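Local coordinates for AdeR (Acinetobacter baumannii, PDB 5X5L), which binds an intercistronic DNA region through its C-terminal OmpR/PhoB-type domain as the response regulator of a two-component system, at a contact of chain A with DNA. Residues are numbered along the deposited sequence; one frame, centred on the assembly and turned at random.

A contact of chain A with DNA. Residues 51, 67, 70, 91, 93-94, 97. With nucleotides of chain B.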
loop_
_atom_site.group_PDB
_atom_site.type_symbol
_atom_site.label_atom_id
_atom_site.label_comp_id
_atom_site.label_asym_id
_atom_site.label_seq_id
_atom_site.Cartn_x
_atom_site.Cartn_y
_atom_site.Cartn_z
ATOM N N ARG A 51 2.397 -2.724 8.842
ATOM C CA ARG A 51 1.443 -2.487 9.928
ATOM C C ARG A 51 1.800 -1.211 10.681
ATOM O O ARG A 51 0.916 -0.466 11.087
ATOM C CB ARG A 51 1.382 -3.688 10.879
ATOM C CG ARG A 51 0.772 -4.913 10.221
ATOM C CD ARG A 51 0.944 -6.174 11.043
ATOM N NE ARG A 51 0.096 -7.257 10.583
ATOM C CZ ARG A 51 0.350 -8.077 9.560
ATOM N NH1 ARG A 51 1.449 -7.951 8.830
ATOM N NH2 ARG A 51 -0.524 -9.031 9.254
ATOM N N ARG A 67 -1.459 -6.415 15.652
ATOM C CA ARG A 67 -2.622 -7.232 15.315
ATOM C C ARG A 67 -3.912 -6.427 15.206
ATOM O O ARG A 67 -4.775 -6.760 14.418
ATOM C CB ARG A 67 -2.770 -8.412 16.277
ATOM C CG ARG A 67 -1.637 -9.428 16.169
ATOM C CD ARG A 67 -1.735 -10.225 14.870
ATOM N NE ARG A 67 -0.557 -11.024 14.614
ATOM C CZ ARG A 67 0.074 -11.154 13.431
ATOM N NH1 ARG A 67 -0.327 -10.487 12.329
ATOM N NH2 ARG A 67 1.146 -11.962 13.347
ATOM N N ASP A 70 -4.589 -5.383 11.779
ATOM C CA ASP A 70 -5.179 -6.470 11.002
ATOM C C ASP A 70 -6.707 -6.440 11.100
ATOM O O ASP A 70 -7.412 -6.566 10.094
ATOM C CB ASP A 70 -4.685 -7.869 11.440
ATOM C CG ASP A 70 -3.174 -8.030 11.403
ATOM O OD1 ASP A 70 -2.459 -7.029 11.160
ATOM O OD2 ASP A 70 -2.701 -9.173 11.604
ATOM N N ASN A 91 -3.155 -9.434 1.975
ATOM C CA ASN A 91 -2.044 -9.519 2.917
ATOM C C ASN A 91 -0.791 -9.974 2.176
ATOM O O ASN A 91 -0.869 -10.820 1.297
ATOM C CB ASN A 91 -2.405 -10.477 4.066
ATOM C CG ASN A 91 -1.194 -11.152 4.672
ATOM O OD1 ASN A 91 -0.875 -12.263 4.294
ATOM N ND2 ASN A 91 -0.392 -10.399 5.430
ATOM N N ARG A 93 2.473 -11.680 3.316
ATOM C CA ARG A 93 2.850 -12.397 4.541
ATOM C C ARG A 93 4.172 -11.924 5.127
ATOM O O ARG A 93 5.183 -11.930 4.439
ATOM C CB ARG A 93 2.872 -13.893 4.260
ATOM C CG ARG A 93 3.011 -14.774 5.482
ATOM C CD ARG A 93 2.832 -16.225 5.071
ATOM N NE ARG A 93 3.406 -17.153 6.054
ATOM C CZ ARG A 93 2.791 -17.580 7.156
ATOM N NH1 ARG A 93 1.548 -17.165 7.474
ATOM N NH2 ARG A 93 3.445 -18.415 7.969
ATOM N N GLY A 94 4.145 -11.488 6.385
ATOM C CA GLY A 94 5.339 -11.037 7.096
ATOM C C GLY A 94 5.768 -9.597 6.835
ATOM O O GLY A 94 6.738 -9.147 7.431
ATOM N N TYR A 97 0.226 -5.223 4.141
ATOM C CA TYR A 97 -0.944 -5.260 3.268
ATOM C C TYR A 97 -0.800 -4.402 2.027
ATOM O O TYR A 97 -0.064 -3.419 2.013
ATOM C CB TYR A 97 -2.196 -4.797 4.016
ATOM C CG TYR A 97 -2.545 -5.654 5.186
ATOM C CD1 TYR A 97 -3.298 -6.814 5.028
ATOM C CD2 TYR A 97 -2.120 -5.315 6.456
ATOM C CE1 TYR A 97 -3.624 -7.602 6.102
ATOM C CE2 TYR A 97 -2.433 -6.113 7.557
ATOM C CZ TYR A 97 -3.196 -7.249 7.363
ATOM O OH TYR A 97 -3.534 -8.024 8.440
ATOM P P DA B 15 6.583 -15.163 12.016
ATOM O OP1 DA B 15 7.729 -14.622 11.228
ATOM O OP2 DA B 15 6.373 -14.726 13.429
ATOM O "O5'" DA B 15 5.229 -14.899 11.220
ATOM C "C5'" DA B 15 5.001 -15.466 9.907
ATOM C "C4'" DA B 15 3.576 -15.233 9.453
ATOM O "O4'" DA B 15 2.713 -16.315 9.893
ATOM C "C3'" DA B 15 2.924 -13.941 9.952
ATOM O "O3'" DA B 15 2.397 -13.227 8.829
ATOM C "C2'" DA B 15 1.920 -14.438 10.980
ATOM C "C1'" DA B 15 1.515 -15.773 10.405
ATOM N N9 DA B 15 0.948 -16.736 11.357
ATOM C C8 DA B 15 1.369 -17.011 12.635
ATOM N N7 DA B 15 0.656 -17.929 13.241
ATOM C C5 DA B 15 -0.302 -18.280 12.303
ATOM C C6 DA B 15 -1.369 -19.196 12.339
ATOM N N6 DA B 15 -1.645 -19.967 13.393
ATOM N N1 DA B 15 -2.149 -19.298 11.239
ATOM C C2 DA B 15 -1.875 -18.514 10.184
ATOM N N3 DA B 15 -0.893 -17.623 10.028
ATOM C C4 DA B 15 -0.137 -17.551 11.137
ATOM P P DG B 16 1.513 -11.920 9.048
ATOM O OP1 DG B 16 1.806 -10.949 7.972
ATOM O OP2 DG B 16 1.615 -11.498 10.465
ATOM O "O5'" DG B 16 0.068 -12.468 8.717
ATOM C "C5'" DG B 16 -0.233 -13.152 7.485
ATOM C "C4'" DG B 16 -1.732 -13.274 7.295
ATOM O "O4'" DG B 16 -2.262 -14.315 8.150
ATOM C "C3'" DG B 16 -2.557 -12.023 7.603
ATOM O "O3'" DG B 16 -3.546 -11.888 6.578
ATOM C "C2'" DG B 16 -3.028 -12.266 9.025
ATOM C "C1'" DG B 16 -3.171 -13.772 9.095
ATOM N N9 DG B 16 -2.857 -14.359 10.396
ATOM C C8 DG B 16 -1.782 -14.093 11.208
ATOM N N7 DG B 16 -1.790 -14.783 12.315
ATOM C C5 DG B 16 -2.913 -15.586 12.205
ATOM C C6 DG B 16 -3.438 -16.554 13.096
ATOM O O6 DG B 16 -2.991 -16.916 14.192
ATOM N N1 DG B 16 -4.616 -17.113 12.604
ATOM C C2 DG B 16 -5.216 -16.769 11.412
ATOM N N2 DG B 16 -6.359 -17.403 11.110
ATOM N N3 DG B 16 -4.732 -15.870 10.575
ATOM C C4 DG B 16 -3.584 -15.332 11.026
ATOM P P DT B 17 -4.951 -11.173 6.838
ATOM O OP1 DT B 17 -5.495 -10.747 5.525
ATOM O OP2 DT B 17 -4.788 -10.161 7.907
ATOM O "O5'" DT B 17 -5.827 -12.366 7.413
ATOM C "C5'" DT B 17 -6.444 -13.324 6.543
ATOM C "C4'" DT B 17 -7.760 -13.761 7.138
ATOM O "O4'" DT B 17 -7.496 -14.339 8.439
ATOM C "C3'" DT B 17 -8.776 -12.636 7.347
ATOM O "O3'" DT B 17 -10.013 -13.059 6.755
ATOM C "C2'" DT B 17 -8.774 -12.419 8.853
ATOM C "C1'" DT B 17 -8.352 -13.771 9.413
ATOM N N1 DT B 17 -7.620 -13.780 10.711
ATOM C C2 DT B 17 -8.016 -14.669 11.690
ATOM O O2 DT B 17 -8.964 -15.428 11.564
ATOM N N3 DT B 17 -7.265 -14.628 12.836
ATOM C C4 DT B 17 -6.172 -13.823 13.091
ATOM O O4 DT B 17 -5.600 -13.893 14.176
ATOM C C5 DT B 17 -5.801 -12.930 12.018
ATOM C C7 DT B 17 -4.637 -12.009 12.211
ATOM C C6 DT B 17 -6.527 -12.963 10.891
#
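The winged helix-turn-helix domain of AdeR holds one strand of the duplex by its backbone here, with the phosphates of DG16 and DT17 set against helix 66-81, the start of helix 51-58 and the hairpin of strands 90-92 and 96-98. Arg67, on recognition helix 66-81, bends at chi2 (-72°) and turns its guanidinium end-on to the DG16 phosphate: NH1 and NH2 lie at 2.9 and 3.0 Å from OP2, which sits almost exactly in their plane. Arg67 NH1 also forms a 2.8 Å salt bridge to OD2 of Asp70, taken on the syn lone pair. Arg51, extended from CG to NE, meets this carboxylate side-on. Arg51 NE reaches OD1 of Asp70 at 2.6 Å, again on a syn lone pair, while NH2 approaches OD2 from above the carboxylate plane. Asp70 thus lies between two arginines, fixing their rotation and probably offsetting part of their positive charge. With that orientation set, Arg51 presents one guanidinium face to OP2 of DG16, 3.3 Å above the plane near the rim, and makes a weak, charge-assisted bond from NH1 to OP1. The opposite face is met near its rim by edge carbon CE2 of Tyr97, whose ring is steeply tilted to the guanidinium, with no parallel stack. Backbone N of Gly94 donates to OP1 of DG16 at 2.9 Å, nearly straight at 163°. The Tyr97 hydroxyl OH donates a hydrogen bond to OP2 of DT17, whose phosphorus lies at the ring edge. Arg93, with CG anti to the backbone N (chi1 -170°) and the chain extended, turns a guanidinium face to the C4'–O4' rim of the DA15 deoxyribose, which meets it at a steep tilt, C4' 3.3 Å above the plane centre. The guanidinium edge points toward N3 on the minor-groove side of the base; its N-H groups are not directed at O4'. The charged, mostly sequence-independent grip on the phosphates is likely to seat the recognition helix against the DNA, while the wing arginine follows the sugar toward the minor groove.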